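Local coordinates for uncharacterized protein (PDB 4JZA) that probably dephosphorylates phosphatidylinositol 3-phosphate, acting as a bacterial phosphoinositide phosphatase on host lipids, at residues R705-P710 and T771-S776; P187-W192 and W309-S314; P499-L504 and I539-G544. All coordinates share one frame; numbering follows the deposited sequence.

Contact 1: residues R705-P710 and T771-S776; sequences RNLFTP and TEATNS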
ATOM      1  N   ARG A 705     -51.344  -2.400 -23.802  1.00 59.78           N
ATOM      2  CA  ARG A 705     -50.998  -3.652 -23.080  1.00 65.10           C
ATOM      3  C   ARG A 705     -51.226  -4.943 -23.888  1.00 60.54           C
ATOM      4  O   ARG A 705     -50.625  -5.981 -23.604  1.00 59.52           O
ATOM      5  CB  ARG A 705     -51.746  -3.724 -21.723  1.00 72.34           C
ATOM      6  CG  ARG A 705     -51.771  -2.387 -20.969  1.00 86.30           C
ATOM      7  CD  ARG A 705     -52.268  -2.516 -19.550  1.00 97.34           C
ATOM      8  NE  ARG A 705     -51.473  -3.524 -18.847  1.00104.33           N
ATOM      9  CZ  ARG A 705     -51.901  -4.253 -17.819  1.00104.29           C
ATOM     10  NH1 ARG A 705     -53.132  -4.091 -17.347  1.00107.02           N
ATOM     11  NH2 ARG A 705     -51.097  -5.151 -17.262  1.00 98.21           N
ATOM     12  N   ASN A 706     -52.064  -4.863 -24.909  1.00 60.61           N
ATOM     13  CA  ASN A 706     -52.319  -6.003 -25.780  1.00 61.28           C
ATOM     14  C   ASN A 706     -51.117  -6.547 -26.543  1.00 55.11           C
ATOM     15  O   ASN A 706     -51.061  -7.730 -26.867  1.00 48.83           O
ATOM     16  CB  ASN A 706     -53.429  -5.627 -26.752  1.00 65.70           C
ATOM     17  CG  ASN A 706     -54.817  -5.743 -26.103  1.00 76.86           C
ATOM     18  OD1 ASN A 706     -54.962  -6.133 -24.919  1.00 70.62           O
ATOM     19  ND2 ASN A 706     -55.855  -5.432 -26.885  1.00 80.12           N
ATOM     20  N   LEU A 707     -50.167  -5.659 -26.830  1.00 51.48           N
ATOM     21  CA  LEU A 707     -49.027  -5.967 -27.677  1.00 48.21           C
ATOM     22  C   LEU A 707     -48.080  -6.980 -27.058  1.00 47.92           C
ATOM     23  O   LEU A 707     -47.216  -7.512 -27.753  1.00 45.23           O
ATOM     24  CB  LEU A 707     -48.229  -4.681 -27.938  1.00 47.51           C
ATOM     25  CG  LEU A 707     -48.926  -3.582 -28.714  1.00 46.38           C
ATOM     26  CD1 LEU A 707     -47.999  -2.393 -28.913  1.00 45.56           C
ATOM     27  CD2 LEU A 707     -49.386  -4.135 -30.064  1.00 45.36           C
ATOM     28  N   PHE A 708     -48.218  -7.184 -25.742  1.00 46.21           N
ATOM     29  CA  PHE A 708     -47.266  -7.942 -24.945  1.00 44.17           C
ATOM     30  C   PHE A 708     -47.728  -9.355 -24.637  1.00 45.23           C
ATOM     31  O   PHE A 708     -46.936 -10.179 -24.181  1.00 44.03           O
ATOM     32  CB  PHE A 708     -46.970  -7.159 -23.663  1.00 41.75           C
ATOM     33  CG  PHE A 708     -46.378  -5.826 -23.929  1.00 39.70           C
ATOM     34  CD1 PHE A 708     -45.043  -5.711 -24.202  1.00 38.01           C
ATOM     35  CD2 PHE A 708     -47.164  -4.694 -23.939  1.00 39.58           C
ATOM     36  CE1 PHE A 708     -44.479  -4.491 -24.485  1.00 37.40           C
ATOM     37  CE2 PHE A 708     -46.616  -3.470 -24.229  1.00 38.69           C
ATOM     38  CZ  PHE A 708     -45.273  -3.373 -24.499  1.00 38.84           C
ATOM     39  N   THR A 709     -49.016  -9.592 -24.876  1.00 48.39           N
ATOM     40  CA  THR A 709     -49.695 -10.864 -24.704  1.00 48.78           C
ATOM     41  C   THR A 709     -49.238 -11.765 -25.830  1.00 49.93           C
ATOM     42  O   THR A 709     -49.541 -11.500 -27.012  1.00 50.52           O
ATOM     43  CB  THR A 709     -51.246 -10.676 -24.808  1.00 51.51           C
ATOM     44  OG1 THR A 709     -51.726  -9.817 -23.756  1.00 54.79           O
ATOM     45  CG2 THR A 709     -51.977 -11.972 -24.697  1.00 49.69           C
ATOM     46  N   PRO A 710     -48.534 -12.856 -25.491  1.00 51.36           N
ATOM     47  CA  PRO A 710     -48.050 -13.822 -26.486  1.00 54.37           C
ATOM     48  C   PRO A 710     -49.167 -14.675 -27.015  1.00 59.11           C
ATOM     49  O   PRO A 710     -50.275 -14.540 -26.540  1.00 59.81           O
ATOM     50  CB  PRO A 710     -47.072 -14.691 -25.669  1.00 51.29           C
ATOM     51  CG  PRO A 710     -47.578 -14.666 -24.264  1.00 49.54           C
ATOM     52  CD  PRO A 710     -48.374 -13.370 -24.117  1.00 54.48           C
ATOM     53  N   THR A 771     -43.595 -11.490 -27.850  1.00 40.39           N
ATOM     54  CA  THR A 771     -44.044 -10.691 -28.992  1.00 37.42           C
ATOM     55  C   THR A 771     -42.992  -9.683 -29.436  1.00 38.27           C
ATOM     56  O   THR A 771     -42.092  -9.359 -28.695  1.00 39.45           O
ATOM     57  CB  THR A 771     -45.252  -9.829 -28.603  1.00 37.67           C
ATOM     58  OG1 THR A 771     -44.860  -8.886 -27.599  1.00 40.34           O
ATOM     59  CG2 THR A 771     -46.381 -10.635 -28.078  1.00 37.46           C
ATOM     60  N   GLU A 772     -43.189  -9.124 -30.628  1.00 43.08           N
ATOM     61  CA  GLU A 772     -42.359  -8.105 -31.198  1.00 43.85           C
ATOM     62  C   GLU A 772     -42.123  -6.951 -30.200  1.00 43.76           C
ATOM     63  O   GLU A 772     -40.979  -6.492 -30.008  1.00 42.90           O
ATOM     64  CB  GLU A 772     -43.030  -7.588 -32.452  1.00 47.32           C
ATOM     65  CG  GLU A 772     -42.109  -6.876 -33.441  1.00 54.66           C
ATOM     66  CD  GLU A 772     -42.878  -6.184 -34.586  1.00 60.74           C
ATOM     67  OE1 GLU A 772     -42.258  -5.475 -35.408  1.00 56.14           O
ATOM     68  OE2 GLU A 772     -44.123  -6.319 -34.653  1.00 64.89           O
ATOM     69  N   ALA A 773     -43.182  -6.493 -29.545  1.00 40.19           N
ATOM     70  CA  ALA A 773     -43.056  -5.346 -28.664  1.00 38.93           C
ATOM     71  C   ALA A 773     -42.265  -5.648 -27.402  1.00 39.71           C
ATOM     72  O   ALA A 773     -41.379  -4.877 -27.008  1.00 40.86           O
ATOM     73  CB  ALA A 773     -44.417  -4.814 -28.317  1.00 40.05           C
ATOM     74  N   THR A 774     -42.577  -6.759 -26.749  1.00 40.54           N
ATOM     75  CA  THR A 774     -41.782  -7.210 -25.594  1.00 38.98           C
ATOM     76  C   THR A 774     -40.302  -7.298 -25.930  1.00 36.74           C
ATOM     77  O   THR A 774     -39.457  -6.771 -25.184  1.00 36.57           O
ATOM     78  CB  THR A 774     -42.258  -8.578 -25.089  1.00 40.98           C
ATOM     79  OG1 THR A 774     -43.616  -8.476 -24.621  1.00 42.62           O
ATOM     80  CG2 THR A 774     -41.376  -9.055 -23.961  1.00 40.88           C
ATOM     81  N   ASN A 775     -39.968  -7.883 -27.067  1.00 35.57           N
ATOM     82  CA  ASN A 775     -38.540  -7.869 -27.498  1.00 36.25           C
ATOM     83  C   ASN A 775     -37.959  -6.508 -27.790  1.00 35.95           C
ATOM     84  O   ASN A 775     -36.755  -6.314 -27.627  1.00 37.30           O
ATOM     85  CB  ASN A 775     -38.297  -8.680 -28.759  1.00 37.39           C
ATOM     86  CG  ASN A 775     -38.322 -10.163 -28.528  1.00 39.18           C
ATOM     87  OD1 ASN A 775     -38.178 -10.684 -27.406  1.00 42.57           O
ATOM     88  ND2 ASN A 775     -38.597 -10.849 -29.575  1.00 40.77           N
ATOM     89  N   SER A 776     -38.767  -5.574 -28.274  1.00 35.43           N
ATOM     90  CA  SER A 776     -38.247  -4.244 -28.512  1.00 36.19           C
ATOM     91  C   SER A 776     -38.043  -3.526 -27.179  1.00 38.18           C
ATOM     92  O   SER A 776     -37.009  -2.870 -26.971  1.00 38.26           O
ATOM     93  CB  SER A 776     -39.167  -3.467 -29.423  1.00 37.42           C
ATOM     94  OG  SER A 776     -38.776  -2.147 -29.475  1.00 38.20           O
TER
HETATM   95  O   HOH W   1     -44.673 -11.105 -25.073  1.00 40.94           O

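Contact 2: residues P187-W192 and W309-S314; sequences PKTPGW and WYWVLS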
ATOM      1  N   PRO A 187       7.658  -1.559 -21.480  1.00 45.52           N
ATOM      2  CA  PRO A 187       7.150  -2.895 -21.773  1.00 46.99           C
ATOM      3  C   PRO A 187       6.618  -3.565 -20.501  1.00 47.48           C
ATOM      4  O   PRO A 187       7.118  -3.325 -19.407  1.00 46.95           O
ATOM      5  CB  PRO A 187       8.367  -3.628 -22.303  1.00 46.76           C
ATOM      6  CG  PRO A 187       9.491  -3.003 -21.594  1.00 48.36           C
ATOM      7  CD  PRO A 187       9.127  -1.544 -21.452  1.00 48.80           C
ATOM      8  N   LYS A 188       5.577  -4.356 -20.672  1.00 46.12           N
ATOM      9  CA  LYS A 188       4.918  -5.029 -19.590  1.00 48.37           C
ATOM     10  C   LYS A 188       5.316  -6.467 -19.526  1.00 49.87           C
ATOM     11  O   LYS A 188       5.771  -7.052 -20.498  1.00 50.17           O
ATOM     12  CB  LYS A 188       3.431  -4.978 -19.814  1.00 50.34           C
ATOM     13  CG  LYS A 188       2.880  -3.571 -19.977  1.00 51.34           C
ATOM     14  CD  LYS A 188       3.310  -2.676 -18.821  1.00 51.13           C
ATOM     15  CE  LYS A 188       2.574  -1.358 -18.893  1.00 52.61           C
ATOM     16  NZ  LYS A 188       3.023  -0.557 -20.067  1.00 53.05           N
ATOM     17  N   THR A 189       5.136  -7.069 -18.370  1.00 52.91           N
ATOM     18  CA  THR A 189       5.616  -8.422 -18.227  1.00 54.41           C
ATOM     19  C   THR A 189       4.687  -9.326 -19.017  1.00 52.86           C
ATOM     20  O   THR A 189       3.491  -9.210 -18.888  1.00 49.24           O
ATOM     21  CB  THR A 189       5.736  -8.831 -16.774  1.00 50.42           C
ATOM     22  OG1 THR A 189       6.626  -7.904 -16.109  1.00 46.70           O
ATOM     23  CG2 THR A 189       6.277 -10.265 -16.724  1.00 52.38           C
ATOM     24  N   PRO A 190       5.240 -10.179 -19.886  1.00 51.88           N
ATOM     25  CA  PRO A 190       4.335 -11.096 -20.541  1.00 54.47           C
ATOM     26  C   PRO A 190       4.095 -12.305 -19.654  1.00 55.67           C
ATOM     27  O   PRO A 190       5.044 -12.776 -18.971  1.00 56.37           O
ATOM     28  CB  PRO A 190       5.106 -11.507 -21.803  1.00 53.67           C
ATOM     29  CG  PRO A 190       6.559 -11.334 -21.473  1.00 51.95           C
ATOM     30  CD  PRO A 190       6.641 -10.434 -20.263  1.00 53.87           C
ATOM     31  N   GLY A 191       2.861 -12.824 -19.717  1.00 55.43           N
ATOM     32  CA  GLY A 191       2.411 -14.004 -18.937  1.00 56.57           C
ATOM     33  C   GLY A 191       3.371 -15.186 -18.865  1.00 53.59           C
ATOM     34  O   GLY A 191       3.524 -15.809 -17.815  1.00 54.25           O
ATOM     35  N   TRP A 192       4.007 -15.500 -19.981  1.00 50.90           N
ATOM     36  CA  TRP A 192       4.910 -16.623 -20.024  1.00 51.74           C
ATOM     37  C   TRP A 192       6.058 -16.476 -19.090  1.00 53.69           C
ATOM     38  O   TRP A 192       6.613 -17.484 -18.621  1.00 55.15           O
ATOM     39  CB  TRP A 192       5.424 -16.845 -21.439  1.00 50.84           C
ATOM     40  CG  TRP A 192       6.326 -15.805 -22.032  1.00 48.49           C
ATOM     41  CD1 TRP A 192       5.971 -14.799 -22.920  1.00 46.41           C
ATOM     42  CD2 TRP A 192       7.764 -15.744 -21.899  1.00 43.65           C
ATOM     43  NE1 TRP A 192       7.126 -14.103 -23.314  1.00 46.61           N
ATOM     44  CE2 TRP A 192       8.225 -14.669 -22.709  1.00 43.71           C
ATOM     45  CE3 TRP A 192       8.698 -16.491 -21.169  1.00 43.43           C
ATOM     46  CZ2 TRP A 192       9.569 -14.311 -22.776  1.00 44.02           C
ATOM     47  CZ3 TRP A 192      10.056 -16.133 -21.224  1.00 44.27           C
ATOM     48  CH2 TRP A 192      10.475 -15.054 -22.016  1.00 46.26           C
ATOM     49  N   TRP A 309      13.901  -6.966 -11.028  1.00 42.94           N
ATOM     50  CA  TRP A 309      12.915  -6.368 -10.149  1.00 40.34           C
ATOM     51  C   TRP A 309      11.739  -5.766 -10.904  1.00 43.62           C
ATOM     52  O   TRP A 309      10.641  -5.737 -10.392  1.00 50.39           O
ATOM     53  CB  TRP A 309      13.520  -5.335  -9.210  1.00 37.98           C
ATOM     54  CG  TRP A 309      14.026  -4.086  -9.801  1.00 36.53           C
ATOM     55  CD1 TRP A 309      15.317  -3.738  -9.942  1.00 36.76           C
ATOM     56  CD2 TRP A 309      13.257  -2.983 -10.256  1.00 37.51           C
ATOM     57  NE1 TRP A 309      15.415  -2.484 -10.471  1.00 37.80           N
ATOM     58  CE2 TRP A 309      14.148  -2.005 -10.687  1.00 39.34           C
ATOM     59  CE3 TRP A 309      11.887  -2.718 -10.335  1.00 41.43           C
ATOM     60  CZ2 TRP A 309      13.713  -0.763 -11.211  1.00 40.92           C
ATOM     61  CZ3 TRP A 309      11.454  -1.473 -10.858  1.00 40.86           C
ATOM     62  CH2 TRP A 309      12.366  -0.525 -11.272  1.00 39.18           C
ATOM     63  N   TYR A 310      11.959  -5.272 -12.109  1.00 45.77           N
ATOM     64  CA  TYR A 310      10.899  -4.640 -12.877  1.00 43.59           C
ATOM     65  C   TYR A 310       9.941  -5.709 -13.339  1.00 45.33           C
ATOM     66  O   TYR A 310       8.723  -5.550 -13.207  1.00 46.75           O
ATOM     67  CB  TYR A 310      11.468  -3.882 -14.071  1.00 43.71           C
ATOM     68  CG  TYR A 310      10.437  -3.315 -14.945  1.00 44.30           C
ATOM     69  CD1 TYR A 310       9.662  -2.246 -14.514  1.00 44.23           C
ATOM     70  CD2 TYR A 310      10.202  -3.837 -16.218  1.00 42.44           C
ATOM     71  CE1 TYR A 310       8.670  -1.711 -15.324  1.00 43.41           C
ATOM     72  CE2 TYR A 310       9.206  -3.299 -17.033  1.00 41.79           C
ATOM     73  CZ  TYR A 310       8.437  -2.233 -16.582  1.00 41.93           C
ATOM     74  OH  TYR A 310       7.429  -1.666 -17.360  1.00 42.93           O
ATOM     75  N   TRP A 311      10.472  -6.825 -13.833  1.00 44.79           N
ATOM     76  CA  TRP A 311       9.608  -7.856 -14.449  1.00 45.40           C
ATOM     77  C   TRP A 311       8.666  -8.574 -13.470  1.00 43.50           C
ATOM     78  O   TRP A 311       7.660  -9.118 -13.871  1.00 45.18           O
ATOM     79  CB  TRP A 311      10.444  -8.899 -15.223  1.00 45.77           C
ATOM     80  CG  TRP A 311      11.238  -8.347 -16.402  1.00 46.16           C
ATOM     81  CD1 TRP A 311      12.576  -8.366 -16.540  1.00 47.54           C
ATOM     82  CD2 TRP A 311      10.722  -7.707 -17.582  1.00 46.83           C
ATOM     83  NE1 TRP A 311      12.933  -7.772 -17.721  1.00 51.39           N
ATOM     84  CE2 TRP A 311      11.808  -7.371 -18.383  1.00 46.99           C
ATOM     85  CE3 TRP A 311       9.444  -7.417 -18.044  1.00 50.42           C
ATOM     86  CZ2 TRP A 311      11.667  -6.738 -19.599  1.00 47.76           C
ATOM     87  CZ3 TRP A 311       9.305  -6.790 -19.272  1.00 48.62           C
ATOM     88  CH2 TRP A 311      10.397  -6.475 -20.035  1.00 47.09           C
ATOM     89  N   VAL A 312       8.998  -8.608 -12.195  1.00 43.08           N
ATOM     90  CA  VAL A 312       8.102  -9.225 -11.210  1.00 41.31           C
ATOM     91  C   VAL A 312       6.930  -8.298 -10.786  1.00 43.26           C
ATOM     92  O   VAL A 312       5.926  -8.747 -10.184  1.00 41.13           O
ATOM     93  CB  VAL A 312       8.878  -9.746  -9.994  1.00 38.94           C
ATOM     94  CG1 VAL A 312       9.910 -10.768 -10.438  1.00 39.06           C
ATOM     95  CG2 VAL A 312       9.555  -8.613  -9.247  1.00 39.10           C
ATOM     96  N   LEU A 313       7.025  -7.016 -11.114  1.00 41.22           N
ATOM     97  CA  LEU A 313       5.925  -6.146 -10.808  1.00 41.16           C
ATOM     98  C   LEU A 313       4.676  -6.692 -11.494  1.00 41.49           C
ATOM     99  O   LEU A 313       4.770  -7.247 -12.554  1.00 47.95           O
ATOM    100  CB  LEU A 313       6.204  -4.721 -11.282  1.00 41.93           C
ATOM    101  CG  LEU A 313       7.288  -3.956 -10.550  1.00 40.02           C
ATOM    102  CD1 LEU A 313       7.427  -2.589 -11.157  1.00 39.23           C
ATOM    103  CD2 LEU A 313       6.958  -3.836  -9.082  1.00 41.92           C
ATOM    104  N   SER A 314       3.518  -6.575 -10.842  1.00 41.47           N
ATOM    105  CA  SER A 314       2.251  -6.846 -11.440  1.00 36.65           C
ATOM    106  C   SER A 314       2.041  -5.889 -12.574  1.00 41.11           C
ATOM    107  O   SER A 314       2.695  -4.863 -12.687  1.00 40.71           O
ATOM    108  CB  SER A 314       1.145  -6.627 -10.428  1.00 37.84           C
ATOM    109  OG  SER A 314       0.950  -5.245 -10.131  1.00 38.21           O
TER

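Contact 3: residues P499-L504 and I539-G544; sequences PGLQEL and ILTIGG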
ATOM      1  N   PRO A 499      33.346  11.195  26.609  1.00 54.13           N
ATOM      2  CA  PRO A 499      32.676  11.729  27.783  1.00 52.86           C
ATOM      3  C   PRO A 499      31.205  11.366  27.778  1.00 53.13           C
ATOM      4  O   PRO A 499      30.574  11.518  26.762  1.00 57.32           O
ATOM      5  CB  PRO A 499      32.860  13.250  27.668  1.00 53.77           C
ATOM      6  CG  PRO A 499      33.799  13.489  26.522  1.00 57.42           C
ATOM      7  CD  PRO A 499      33.900  12.233  25.717  1.00 56.25           C
ATOM      8  N   GLY A 500      30.688  10.900  28.914  1.00 52.97           N
ATOM      9  CA  GLY A 500      29.281  10.629  29.127  1.00 49.75           C
ATOM     10  C   GLY A 500      28.889   9.180  28.876  1.00 50.29           C
ATOM     11  O   GLY A 500      27.745   8.736  29.190  1.00 49.81           O
ATOM     12  N   LEU A 501      29.804   8.416  28.307  1.00 47.43           N
ATOM     13  CA  LEU A 501      29.410   7.124  27.823  1.00 48.90           C
ATOM     14  C   LEU A 501      29.223   6.180  28.980  1.00 52.70           C
ATOM     15  O   LEU A 501      28.301   5.382  28.981  1.00 62.76           O
ATOM     16  CB  LEU A 501      30.426   6.574  26.846  1.00 50.11           C
ATOM     17  CG  LEU A 501      30.162   5.199  26.225  1.00 53.46           C
ATOM     18  CD1 LEU A 501      28.832   5.230  25.490  1.00 53.73           C
ATOM     19  CD2 LEU A 501      31.251   4.780  25.241  1.00 53.58           C
ATOM     20  N   GLN A 502      30.067   6.256  29.992  1.00 56.12           N
ATOM     21  CA  GLN A 502      30.123   5.146  30.963  1.00 57.40           C
ATOM     22  C   GLN A 502      28.790   4.968  31.671  1.00 54.72           C
ATOM     23  O   GLN A 502      28.305   3.858  31.777  1.00 53.81           O
ATOM     24  CB  GLN A 502      31.286   5.315  31.969  1.00 57.87           C
ATOM     25  CG  GLN A 502      31.512   4.131  32.906  1.00 55.14           C
ATOM     26  CD  GLN A 502      31.838   2.830  32.174  1.00 56.74           C
ATOM     27  OE1 GLN A 502      32.666   2.796  31.230  1.00 58.63           O
ATOM     28  NE2 GLN A 502      31.181   1.740  32.593  1.00 52.55           N
ATOM     29  N   GLU A 503      28.188   6.073  32.103  1.00 55.47           N
ATOM     30  CA  GLU A 503      26.895   6.023  32.786  1.00 53.58           C
ATOM     31  C   GLU A 503      25.794   5.430  31.889  1.00 54.99           C
ATOM     32  O   GLU A 503      24.858   4.826  32.409  1.00 60.00           O
ATOM     33  CB  GLU A 503      26.469   7.395  33.351  1.00 54.42           C
ATOM     34  CG  GLU A 503      26.265   8.551  32.362  1.00 58.52           C
ATOM     35  CD  GLU A 503      25.619   9.777  33.022  1.00 65.74           C
ATOM     36  OE1 GLU A 503      24.738   9.604  33.896  1.00 62.00           O
ATOM     37  OE2 GLU A 503      25.965  10.928  32.649  1.00 77.02           O
ATOM     38  N   LEU A 504      25.899   5.592  30.562  1.00 50.39           N
ATOM     39  CA  LEU A 504      24.965   4.953  29.670  1.00 46.77           C
ATOM     40  C   LEU A 504      25.250   3.467  29.602  1.00 47.27           C
ATOM     41  O   LEU A 504      24.334   2.673  29.604  1.00 47.06           O
ATOM     42  CB  LEU A 504      24.992   5.560  28.269  1.00 47.05           C
ATOM     43  CG  LEU A 504      24.520   7.006  28.089  1.00 46.48           C
ATOM     44  CD1 LEU A 504      24.951   7.505  26.731  1.00 46.86           C
ATOM     45  CD2 LEU A 504      23.043   7.127  28.200  1.00 48.12           C
ATOM     46  N   ILE A 539      25.288   4.996  20.694  1.00 47.87           N
ATOM     47  CA  ILE A 539      25.785   5.319  19.362  1.00 48.08           C
ATOM     48  C   ILE A 539      25.934   6.819  19.189  1.00 48.15           C
ATOM     49  O   ILE A 539      26.955   7.296  18.683  1.00 48.95           O
ATOM     50  CB  ILE A 539      24.874   4.733  18.259  1.00 48.37           C
ATOM     51  CG1 ILE A 539      24.906   3.200  18.297  1.00 50.78           C
ATOM     52  CG2 ILE A 539      25.328   5.149  16.868  1.00 48.49           C
ATOM     53  CD1 ILE A 539      26.277   2.557  18.194  1.00 50.81           C
ATOM     54  N   LEU A 540      24.929   7.567  19.613  1.00 48.55           N
ATOM     55  CA  LEU A 540      24.986   8.993  19.457  1.00 50.25           C
ATOM     56  C   LEU A 540      26.114   9.623  20.233  1.00 52.74           C
ATOM     57  O   LEU A 540      26.804  10.449  19.670  1.00 54.50           O
ATOM     58  CB  LEU A 540      23.668   9.675  19.800  1.00 49.70           C
ATOM     59  CG  LEU A 540      22.619   9.342  18.750  1.00 48.67           C
ATOM     60  CD1 LEU A 540      21.265   9.600  19.358  1.00 47.01           C
ATOM     61  CD2 LEU A 540      22.812  10.141  17.468  1.00 48.18           C
ATOM     62  N   THR A 541      26.326   9.277  21.498  1.00 55.52           N
ATOM     63  CA  THR A 541      27.366   9.991  22.218  1.00 57.77           C
ATOM     64  C   THR A 541      28.743   9.563  21.633  1.00 59.35           C
ATOM     65  O   THR A 541      29.628  10.402  21.482  1.00 53.14           O
ATOM     66  CB  THR A 541      27.257   9.930  23.774  1.00 62.01           C
ATOM     67  OG1 THR A 541      27.972   8.822  24.306  1.00 68.56           O
ATOM     68  CG2 THR A 541      25.834   9.873  24.238  1.00 62.21           C
ATOM     69  N   ILE A 542      28.887   8.303  21.205  1.00 55.49           N
ATOM     70  CA  ILE A 542      30.101   7.892  20.521  1.00 52.49           C
ATOM     71  C   ILE A 542      30.264   8.677  19.232  1.00 55.56           C
ATOM     72  O   ILE A 542      31.366   8.886  18.797  1.00 59.46           O
ATOM     73  CB  ILE A 542      30.124   6.388  20.226  1.00 51.20           C
ATOM     74  CG1 ILE A 542      30.436   5.633  21.506  1.00 52.35           C
ATOM     75  CG2 ILE A 542      31.181   6.012  19.210  1.00 50.13           C
ATOM     76  CD1 ILE A 542      30.232   4.137  21.441  1.00 52.41           C
ATOM     77  N   GLY A 543      29.188   9.130  18.606  1.00 58.00           N
ATOM     78  CA  GLY A 543      29.304   9.767  17.275  1.00 55.10           C
ATOM     79  C   GLY A 543      29.121   8.831  16.091  1.00 52.34           C
ATOM     80  O   GLY A 543      29.453   9.166  14.968  1.00 47.44           O
ATOM     81  N   GLY A 544      28.563   7.655  16.330  1.00 56.95           N
ATOM     82  CA  GLY A 544      28.296   6.714  15.231  1.00 57.92           C
ATOM     83  C   GLY A 544      27.020   7.093  14.468  1.00 55.85           C
ATOM     84  O   GLY A 544      26.356   8.120  14.757  1.00 50.82           O
TER

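Contact 1: residues R705-P710 and T771-S776
Two hydrogen bonds grip the hydroxyl of T771. T771 OG1 donates to L707 O at 2.7 Å, lying in the carbonyl plane on a lone pair (C=O...O angle 142°), and accepts the N-H of T774, with T774 N 3.2 Å from T771 OG1 and nearly straight at 168°. The first torsion of T771 (chi1 64°) sets OG1 between its backbone N and carbonyl carbon, in the crowded position, from which it can do both. T771 is thus the N-cap of helix 772-782, and within the phosphoinositide phosphatase C-terminal domain its capping hydroxyl also ties the helix start to the 3-10 turn 705-707, which follows helix 676-702. A water reinforces the junction: it donates to F708 O (2.6 Å from the water oxygen), accepts from T771 N and hydrogen-bonds T774 OG1. A773 CB makes the apolar contacts, meeting both L707 CB and F708 CE1 at 3.8 Å. The polar T774 OG1 lies at the edge of the F708 ring, in its plane, and L707 CB lies over the rim of one face. T771 CG2 is 3.9 Å from P710 CA. Beyond the segments, F708 packs on I733 of helix 731-740 and L707 on S812 of helix 794-817.

Contact 2: residues P187-W192 and W309-S314
Two hydroxyl-to-carbonyl hydrogen bonds join the segments, one running each way: Y310 OH donates to P187 O at 2.7 Å, and T189 OG1 donates to W311 O, also at 2.7 Å. They clip the loop that leads from helix 172-183 to helix 191-194, near the phosphoinositide phosphatase insertion domain, onto the last residues of the short helix 308-311. Neither donor sits on a lone pair; each approaches from above the carbonyl plane, by 30° for Y310 OH and 27° for T189 OG1. With CG anti to the backbone N (chi1 175°), the Y310 ring turns its edge to P187 O, which lies in the ring plane. L313 N bonds back to Y310 O at 3.1 Å. Helix 315-325 also holds the loop, Q318 accepting from T189 N and E322 forming a salt bridge with K188, whose NZ also bonds Y186 O. The indole of W311, its NE1 bonded to I303 O, turns an edge to the loop. T189 OG1 lies in the ring plane there, 3.5 Å from W311 CE3; Y310 CD2 sits over the rim of one indole face. At the far tip the proline ring crosses the indole at about a right angle, P187 CG touching W311 CH2 at 3.9 Å.

Contact 3: residues P499-L504 and I539-G544
L501 is turned so that its CG is anti to the backbone N (chi1 -180°), and the next torsion (chi2 58°) spreads the two methyls toward the facing helix. L504, one turn on, has CG anti to its carbonyl carbon instead, and its CB already points at the other segment. On the opposite side the methyl of T541 takes the place anti to the carbonyl carbon, beside the backbone N, and I542 holds CG1 in the equivalent position. With these settings L504 and T541 meet tip to tip, L504 CD1 lying 3.5 Å from T541 CG2. L501 straddles the neighbouring pair: its CD1 comes 3.9 Å from T541 OG1, while L501 CD2 rests 3.9 Å from I542 CG1, the side chains crossing obliquely. The start of helix 501-513 thereby packs on the last turn of helix 524-542. The latter ends in a Schellman motif: G543 is the C-prime residue with positive phi (93°), G544 N bonds to I539 O at 2.9 Å, and G543 N bonds to L540 O at 2.9 Å. Beyond this cap the chain enters strand 545-549 of the mixed sheet. The CVSGKDR sequence that follows the strand matches the CX5R signature of cysteine-dependent phosphatases, so it probably forms the phosphate-binding P-loop. Around the leucines, L504 continues onto L534, L537 and I538 along helix 524-542, and also touches W577. L501 and I542 both lie against Y494 from the preceding loop.

In the fold
The three contacts are separate junctions that do not touch, in series along the chain in the order 2, 3, 1. Contact 2 lies nearest the middle of the molecule, its centre about 19 Å from the chain's centre. Contacts 1 and 3 sit on opposite sides of that centre, about 91 Å apart between their own centres, so contact 1, in the C-terminal domain, is far from contact 3. Contacts 2 and 3 are about 48 Å apart between centres and about 29 Å between nearest atoms. Of the three, contact 3 is the one whose second segment runs directly into the strand before the presumed catalytic loop. Contact 1 approaches contact 2 no closer than about 40 Å between nearest atoms.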